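Local coordinates for protein hemoglobin subunit beta (Mustelus griseus, PDB 1GCV) that carries oxygen from the gills to the peripheral tissues as the beta subunit of a heterotetrameric, heme-containing hemoglobin, at residues Q16-M20 against K21-T25; S50-H53 against A54-V58; H94-T97 against D98-V102. All blocks are in the same frame, centred on the assembly; numbering follows the deposited sequence.

In the fold
All three are local contacts between residues near in sequence, each in a helix or at its start. Contact 1 lies at the N-terminal end of helix 20-34. It is partly buried, and a polar D19-T22 pair faces outward while valines face in. Contact 2 is a stretch of helix 50-66 on the distal side of the heme. It is also partly buried, and its chemistry is mostly apolar, with one histidine. Contact 3, in helix 93-108, is the buried one of the three, yet it holds a histidine-carboxylate pair and touches two other subunits. V24 of contact 1 packs on V58 of contact 2 and on I100 of contact 3, so helix 20-34 joins the other two.

Contact 1: Q16-M20 against K21-T25; sequences QGTDM and KTVVT
D19 and T22 meet where helix 20-34 begins, at the corner between helices 5-17 and 20-34, the A and B helices of the globin fold. D19 has its CG anti to the backbone N (chi1 -177°), which swings the carboxylate forward over the first turn. From CB the chain passes to CG and splits. The OD1 branch lies beside K21, with D19 OD1 3.6 Å from K21 CB. OD2 reaches T22, and the two side chains cross at about a right angle. T22 OG1 donates a very short hydrogen bond of 2.5 Å to D19 OD2. V23 N donates to D19 O at 3.2 Å, and T22 N adds a weak bond to the same oxygen. One residue on, V24 N binds M20 O at 2.8 Å. On the inner side T18 CG2 touches V23 CG2 at 4.1 Å, and V23 goes on to pack on E103 and L107 of helix 93-108. M20 turns back onto T14 and F15 of helix 5-17. D19, at the N-cap position, thus bonds the first turn through its carboxylate to the T22 hydroxyl and through its carbonyl to backbone N-H groups. Its negative charge there probably suits the helix dipole.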
loop_
_atom_site.group_PDB
_atom_site.type_symbol
_atom_site.label_atom_id
_atom_site.label_comp_id
_atom_site.label_asym_id
_atom_site.label_seq_id
_atom_site.Cartn_x
_atom_site.Cartn_y
_atom_site.Cartn_z
ATOM N N GLN B 16 -9.947 -22.099 -20.382
ATOM C CA GLN B 16 -10.195 -23.241 -21.246
ATOM C C GLN B 16 -9.725 -23.002 -22.683
ATOM O O GLN B 16 -9.513 -23.953 -23.431
ATOM C CB GLN B 16 -11.691 -23.587 -21.220
ATOM C CG GLN B 16 -12.320 -23.832 -22.584
ATOM C CD GLN B 16 -13.724 -23.272 -22.692
ATOM O OE1 GLN B 16 -14.052 -22.567 -23.652
ATOM N NE2 GLN B 16 -14.564 -23.581 -21.707
ATOM N N GLY B 17 -9.544 -21.737 -23.059
ATOM C CA GLY B 17 -9.124 -21.417 -24.417
ATOM C C GLY B 17 -7.798 -20.692 -24.590
ATOM O O GLY B 17 -7.371 -20.438 -25.719
ATOM N N THR B 18 -7.152 -20.344 -23.482
ATOM C CA THR B 18 -5.860 -19.661 -23.533
ATOM C C THR B 18 -4.832 -20.568 -22.860
ATOM O O THR B 18 -5.163 -21.323 -21.943
ATOM C CB THR B 18 -5.905 -18.275 -22.798
ATOM O OG1 THR B 18 -6.652 -17.336 -23.582
ATOM C CG2 THR B 18 -4.497 -17.711 -22.592
ATOM N N ASP B 19 -3.593 -20.510 -23.336
ATOM C CA ASP B 19 -2.514 -21.309 -22.767
ATOM C C ASP B 19 -1.999 -20.586 -21.519
ATOM O O ASP B 19 -0.967 -19.905 -21.558
ATOM C CB ASP B 19 -1.392 -21.464 -23.794
ATOM C CG ASP B 19 -0.258 -22.342 -23.299
ATOM O OD1 ASP B 19 -0.457 -23.107 -22.327
ATOM O OD2 ASP B 19 0.837 -22.262 -23.892
ATOM N N MET B 20 -2.727 -20.741 -20.416
ATOM C CA MET B 20 -2.381 -20.093 -19.159
ATOM C C MET B 20 -1.047 -20.556 -18.596
ATOM O O MET B 20 -0.419 -19.834 -17.817
ATOM C CB MET B 20 -3.494 -20.313 -18.130
ATOM C CG MET B 20 -4.751 -19.482 -18.400
ATOM S SD MET B 20 -4.438 -17.706 -18.649
ATOM C CE MET B 20 -4.347 -17.144 -16.954
ATOM N N LYS B 21 -0.611 -21.752 -18.987
ATOM C CA LYS B 21 0.669 -22.272 -18.517
ATOM C C LYS B 21 1.791 -21.363 -19.039
ATOM O O LYS B 21 2.699 -20.987 -18.297
ATOM C CB LYS B 21 0.879 -23.717 -19.008
ATOM C CG LYS B 21 1.720 -24.599 -18.072
ATOM C CD LYS B 21 2.650 -25.539 -18.848
ATOM C CE LYS B 21 3.106 -26.714 -17.988
ATOM N NZ LYS B 21 4.509 -27.135 -18.273
ATOM N N THR B 22 1.714 -21.001 -20.314
ATOM C CA THR B 22 2.718 -20.138 -20.913
ATOM C C THR B 22 2.604 -18.741 -20.339
ATOM O O THR B 22 3.610 -18.100 -20.046
ATOM C CB THR B 22 2.553 -20.067 -22.440
ATOM O OG1 THR B 22 2.949 -21.317 -23.009
ATOM C CG2 THR B 22 3.421 -18.965 -23.029
ATOM N N VAL B 23 1.372 -18.271 -20.178
ATOM C CA VAL B 23 1.143 -16.944 -19.635
ATOM C C VAL B 23 1.756 -16.851 -18.243
ATOM O O VAL B 23 2.482 -15.903 -17.935
ATOM C CB VAL B 23 -0.363 -16.627 -19.550
ATOM C CG1 VAL B 23 -0.582 -15.340 -18.769
ATOM C CG2 VAL B 23 -0.943 -16.494 -20.947
ATOM N N VAL B 24 1.478 -17.845 -17.406
ATOM C CA VAL B 24 2.013 -17.843 -16.053
ATOM C C VAL B 24 3.531 -18.033 -16.029
ATOM O O VAL B 24 4.205 -17.492 -15.155
ATOM C CB VAL B 24 1.319 -18.916 -15.176
ATOM C CG1 VAL B 24 2.001 -19.017 -13.817
ATOM C CG2 VAL B 24 -0.157 -18.545 -14.980
ATOM N N THR B 25 4.073 -18.778 -16.992
ATOM C CA THR B 25 5.520 -18.997 -17.053
ATOM C C THR B 25 6.211 -17.666 -17.292
ATOM O O THR B 25 7.205 -17.342 -16.641
ATOM C CB THR B 25 5.920 -19.946 -18.210
ATOM O OG1 THR B 25 5.409 -21.259 -17.955
ATOM C CG2 THR B 25 7.437 -20.017 -18.338
#

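Contact 2: S50-H53 against A54-V58; sequences SSIH and AGIVV. With HEM (protoporphyrin IX containing Fe), chain F.
H53 and V57 stand one turn apart and both lean toward the heme. H53 is the distal residue of the heme iron site. Its CG is anti to the backbone N (chi1 -160°), and the imidazole extends from the helix to the porphyrin. V57 lies under one face of that ring. Its CG2 makes a CH-pi contact, 4.1 Å from the H53 ring centroid and 26° off the normal, shifted toward the rim where NE2 sits. The other methyl, V57 CG1, meets HEM C2B at 4.0 Å. The valine touches the histidine with one methyl and the porphyrin with the other. The ring edge of H53 points at the heme, with H53 CE1 3.6 Å from HEM C4D. H53 NE2 stays 4.3 Å from HEM FE, too far to coordinate it in this deoxy form. I56 adds a third heme contact: I56 CG2 is 3.4 Å from HEM CAA, at the root of a propionate. Its CD1 branch turns back along the helix and meets I52 CG2 at 3.9 Å. Backbone bonds four residues apart hold the turn, such as V57 N to H53 O at 2.8 Å. A distal histidine with a valine one turn on is characteristic of the globin E helix. H53 also meets F42 edge-to-face and L28 of helix 20-34. The same helix also brings V24 and T25 onto A54 and V24 onto V58, and D29 is hydrogen-bonded to S50 OG.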
loop_
_atom_site.group_PDB
_atom_site.type_symbol
_atom_site.label_atom_id
_atom_site.label_comp_id
_atom_site.label_asym_id
_atom_site.label_seq_id
_atom_site.Cartn_x
_atom_site.Cartn_y
_atom_site.Cartn_z
ATOM N N SER B 50 10.740 -22.355 -14.047
ATOM C CA SER B 50 9.562 -21.492 -14.184
ATOM C C SER B 50 8.405 -22.237 -14.850
ATOM O O SER B 50 7.246 -22.090 -14.456
ATOM C CB SER B 50 9.900 -20.258 -15.023
ATOM O OG SER B 50 10.763 -19.394 -14.318
ATOM N N SER B 51 8.735 -23.030 -15.865
ATOM C CA SER B 51 7.758 -23.810 -16.621
ATOM C C SER B 51 6.972 -24.795 -15.766
ATOM O O SER B 51 5.751 -24.901 -15.884
ATOM C CB SER B 51 8.460 -24.589 -17.732
ATOM O OG SER B 51 8.722 -23.757 -18.841
ATOM N N ILE B 52 7.682 -25.526 -14.915
ATOM C CA ILE B 52 7.055 -26.517 -14.049
ATOM C C ILE B 52 6.223 -25.833 -12.975
ATOM O O ILE B 52 5.078 -26.216 -12.719
ATOM C CB ILE B 52 8.133 -27.426 -13.390
ATOM C CG1 ILE B 52 8.835 -28.263 -14.470
ATOM C CG2 ILE B 52 7.503 -28.328 -12.334
ATOM C CD1 ILE B 52 7.895 -28.847 -15.536
ATOM N N HIS B 53 6.807 -24.808 -12.362
ATOM C CA HIS B 53 6.144 -24.052 -11.307
ATOM C C HIS B 53 4.849 -23.425 -11.816
ATOM O O HIS B 53 3.811 -23.493 -11.155
ATOM C CB HIS B 53 7.081 -22.965 -10.777
ATOM C CG HIS B 53 6.540 -22.582 -9.417
ATOM N ND1 HIS B 53 6.286 -23.509 -8.411
ATOM C CD2 HIS B 53 6.181 -21.283 -9.053
ATOM C CE1 HIS B 53 5.770 -22.758 -7.443
ATOM N NE2 HIS B 53 5.693 -21.506 -7.762
ATOM N N ALA B 54 4.917 -22.815 -12.993
ATOM C CA ALA B 54 3.744 -22.194 -13.588
ATOM C C ALA B 54 2.631 -23.229 -13.719
ATOM O O ALA B 54 1.471 -22.943 -13.435
ATOM C CB ALA B 54 4.094 -21.630 -14.953
ATOM N N GLY B 55 2.996 -24.433 -14.153
ATOM C CA GLY B 55 2.014 -25.487 -14.313
ATOM C C GLY B 55 1.358 -25.811 -12.989
ATOM O O GLY B 55 0.157 -26.061 -12.930
ATOM N N ILE B 56 2.149 -25.806 -11.924
ATOM C CA ILE B 56 1.638 -26.098 -10.592
ATOM C C ILE B 56 0.732 -24.966 -10.100
ATOM O O ILE B 56 -0.260 -25.203 -9.407
ATOM C CB ILE B 56 2.805 -26.304 -9.598
ATOM C CG1 ILE B 56 3.399 -27.703 -9.781
ATOM C CG2 ILE B 56 2.319 -26.155 -8.169
ATOM C CD1 ILE B 56 4.890 -27.780 -9.521
ATOM N N VAL B 57 1.068 -23.736 -10.469
ATOM C CA VAL B 57 0.277 -22.582 -10.058
ATOM C C VAL B 57 -1.039 -22.523 -10.838
ATOM O O VAL B 57 -2.094 -22.247 -10.261
ATOM C CB VAL B 57 1.073 -21.275 -10.266
ATOM C CG1 VAL B 57 0.166 -20.062 -10.103
ATOM C CG2 VAL B 57 2.229 -21.225 -9.284
ATOM N N VAL B 58 -0.975 -22.791 -12.141
ATOM C CA VAL B 58 -2.165 -22.771 -12.994
ATOM C C VAL B 58 -3.131 -23.884 -12.609
ATOM O O VAL B 58 -4.343 -23.752 -12.773
ATOM C CB VAL B 58 -1.795 -22.928 -14.481
ATOM C CG1 VAL B 58 -3.042 -23.222 -15.310
ATOM C CG2 VAL B 58 -1.122 -21.662 -14.970
HETATM C CHA HEM F . 4.378 -23.915 -4.124
HETATM C CHB HEM F . 0.178 -22.059 -5.721
HETATM C CHC HEM F . 2.122 -17.602 -5.494
HETATM C CHD HEM F . 6.281 -19.454 -3.808
HETATM C C1A HEM F . 3.074 -23.773 -4.609
HETATM C C2A HEM F . 2.185 -24.871 -4.921
HETATM C C3A HEM F . 1.018 -24.350 -5.357
HETATM C C4A HEM F . 1.182 -22.923 -5.349
HETATM C CMA HEM F . -0.248 -25.110 -5.721
HETATM C CAA HEM F . 2.468 -26.343 -4.792
HETATM C CBA HEM F . 2.088 -26.766 -3.397
HETATM C CGA HEM F . 2.849 -27.986 -2.944
HETATM O O1A HEM F . 2.201 -28.953 -2.497
HETATM O O2A HEM F . 4.097 -27.977 -3.034
HETATM C C1B HEM F . 0.317 -20.690 -5.726
HETATM C C2B HEM F . -0.720 -19.808 -6.211
HETATM C C3B HEM F . -0.166 -18.538 -6.218
HETATM C C4B HEM F . 1.207 -18.660 -5.664
HETATM C CMB HEM F . -2.152 -20.237 -6.582
HETATM C CAB HEM F . -0.782 -17.397 -6.747
HETATM C CBB HEM F . -0.933 -16.184 -6.042
HETATM C C1C HEM F . 3.431 -17.710 -4.974
HETATM C C2C HEM F . 4.402 -16.606 -4.896
HETATM C C3C HEM F . 5.539 -17.134 -4.344
HETATM C C4C HEM F . 5.296 -18.558 -4.173
HETATM C CMC HEM F . 4.240 -15.172 -5.408
HETATM C CAC HEM F . 6.691 -16.456 -3.916
HETATM C CBC HEM F . 7.366 -15.474 -4.659
HETATM C C1D HEM F . 6.097 -20.817 -3.724
HETATM C C2D HEM F . 7.165 -21.727 -3.392
HETATM C C3D HEM F . 6.654 -22.976 -3.516
HETATM C C4D HEM F . 5.245 -22.838 -3.856
HETATM C CMD HEM F . 8.567 -21.349 -2.935
HETATM C CAD HEM F . 7.415 -24.289 -3.369
HETATM C CBD HEM F . 8.454 -24.452 -4.464
HETATM C CGD HEM F . 8.623 -25.891 -4.901
HETATM O O1D HEM F . 9.090 -26.105 -6.043
HETATM O O2D HEM F . 8.291 -26.801 -4.107
HETATM N NA HEM F . 2.442 -22.555 -4.850
HETATM N NB HEM F . 1.482 -19.990 -5.345
HETATM N NC HEM F . 3.992 -18.915 -4.518
HETATM N ND HEM F . 4.908 -21.490 -3.984
HETATM FE FE HEM F . 3.113 -20.721 -4.425
#

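Contact 3: H94-T97 against D98-V102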
loop_
_atom_site.group_PDB
_atom_site.type_symbol
_atom_site.label_atom_id
_atom_site.label_comp_id
_atom_site.label_asym_id
_atom_site.label_seq_id
_atom_site.Cartn_x
_atom_site.Cartn_y
_atom_site.Cartn_z
ATOM N N HIS B 94 0.567 -10.514 -4.718
ATOM C CA HIS B 94 0.070 -9.634 -5.776
ATOM C C HIS B 94 1.116 -9.307 -6.848
ATOM O O HIS B 94 0.763 -8.944 -7.969
ATOM C CB HIS B 94 -0.541 -8.341 -5.177
ATOM C CG HIS B 94 0.450 -7.243 -4.904
ATOM N ND1 HIS B 94 0.821 -6.315 -5.857
ATOM C CD2 HIS B 94 1.108 -6.897 -3.770
ATOM C CE1 HIS B 94 1.663 -5.448 -5.323
ATOM N NE2 HIS B 94 1.853 -5.778 -4.058
ATOM N N LEU B 95 2.397 -9.450 -6.516
ATOM C CA LEU B 95 3.456 -9.183 -7.486
ATOM C C LEU B 95 3.359 -10.193 -8.627
ATOM O O LEU B 95 3.643 -9.867 -9.775
ATOM C CB LEU B 95 4.835 -9.261 -6.823
ATOM C CG LEU B 95 5.053 -8.273 -5.672
ATOM C CD1 LEU B 95 6.412 -8.512 -5.050
ATOM C CD2 LEU B 95 4.938 -6.842 -6.187
ATOM N N LEU B 96 2.951 -11.418 -8.316
ATOM C CA LEU B 96 2.796 -12.432 -9.352
ATOM C C LEU B 96 1.510 -12.185 -10.137
ATOM O O LEU B 96 1.538 -12.115 -11.365
ATOM C CB LEU B 96 2.756 -13.843 -8.752
ATOM C CG LEU B 96 2.371 -14.969 -9.723
ATOM C CD1 LEU B 96 3.355 -15.019 -10.880
ATOM C CD2 LEU B 96 2.355 -16.297 -8.990
ATOM N N THR B 97 0.386 -12.043 -9.434
ATOM C CA THR B 97 -0.893 -11.819 -10.105
ATOM C C THR B 97 -0.870 -10.533 -10.936
ATOM O O THR B 97 -1.490 -10.470 -11.996
ATOM C CB THR B 97 -2.087 -11.806 -9.097
ATOM O OG1 THR B 97 -1.913 -10.769 -8.126
ATOM C CG2 THR B 97 -2.180 -13.133 -8.386
ATOM N N ASP B 98 -0.148 -9.516 -10.471
ATOM C CA ASP B 98 -0.035 -8.266 -11.222
ATOM C C ASP B 98 0.726 -8.537 -12.519
ATOM O O ASP B 98 0.436 -7.945 -13.554
ATOM C CB ASP B 98 0.742 -7.212 -10.428
ATOM C CG ASP B 98 -0.127 -6.449 -9.457
ATOM O OD1 ASP B 98 -1.360 -6.644 -9.487
ATOM O OD2 ASP B 98 0.429 -5.659 -8.663
ATOM N N CYS B 99 1.716 -9.424 -12.456
ATOM C CA CYS B 99 2.498 -9.747 -13.642
ATOM C C CYS B 99 1.685 -10.583 -14.617
ATOM O O CYS B 99 1.883 -10.486 -15.828
ATOM C CB CYS B 99 3.782 -10.474 -13.258
ATOM S SG CYS B 99 5.072 -9.336 -12.738
ATOM N N ILE B 100 0.776 -11.399 -14.084
ATOM C CA ILE B 100 -0.101 -12.221 -14.920
ATOM C C ILE B 100 -1.048 -11.285 -15.682
ATOM O O ILE B 100 -1.369 -11.523 -16.846
ATOM C CB ILE B 100 -0.941 -13.220 -14.074
ATOM C CG1 ILE B 100 -0.030 -14.307 -13.492
ATOM C CG2 ILE B 100 -2.030 -13.856 -14.945
ATOM C CD1 ILE B 100 -0.721 -15.245 -12.526
ATOM N N ILE B 101 -1.488 -10.211 -15.030
ATOM C CA ILE B 101 -2.366 -9.263 -15.694
ATOM C C ILE B 101 -1.604 -8.559 -16.824
ATOM O O ILE B 101 -2.171 -8.295 -17.889
ATOM C CB ILE B 101 -2.945 -8.236 -14.687
ATOM C CG1 ILE B 101 -4.215 -8.813 -14.056
ATOM C CG2 ILE B 101 -3.278 -6.916 -15.383
ATOM C CD1 ILE B 101 -4.568 -8.216 -12.722
ATOM N N VAL B 102 -0.320 -8.272 -16.611
ATOM C CA VAL B 102 0.475 -7.618 -17.649
ATOM C C VAL B 102 0.631 -8.554 -18.852
ATOM O O VAL B 102 0.579 -8.115 -20.004
ATOM C CB VAL B 102 1.876 -7.230 -17.129
ATOM C CG1 VAL B 102 2.798 -6.917 -18.294
ATOM C CG2 VAL B 102 1.769 -6.028 -16.207
HETATM O O HOH W 1 -3.183 -8.909 -9.167
#
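The first torsion of H94 sets its ring between the backbone N and the carbonyl carbon (chi1 86°), and D98 turns its CG beside its own backbone N (chi1 -84°), so the two groups meet one turn apart. H94 ND1 donates a hydrogen bond of 2.9 Å to D98 OD2, with an N-H...O angle of 156°. The acceptor lies in the imidazole plane. ND1 meets OD2 from above the carboxylate plane, and the ring plane is steeply turned against it. The backbone doubles the link: D98 N binds H94 O at 2.7 Å. D98 OD1 accepts a hydrogen bond of 2.9 Å from a water. The same water is hydrogen-bonded to T97 OG1 at 2.5 Å and so bridges the two side chains. H94 NE2 is hydrogen-bonded to Q96 OE1 of a neighbouring subunit. Both ring nitrogens thus face oxygen acceptors, which with the carboxylate nearby would be consistent with a doubly protonated ring. With an alanine in place of the aspartate the backbone bond would stay, but H94 ND1 would probably lose its acceptor and the ring one of its two holds. On the inner side of the helix L96 CG packs on I100 CD1 at 4.2 Å. Helix 93-108 is the globin G helix, which meets the heme through L96 and T97 and faces two other subunits. L96 meets M31 and I100 meets A27 on helix 20-34. T97, I100 and I101 rest on F124 of helix 114-132, and I101 and V102 also meet V107 and H121 of a second neighbouring subunit.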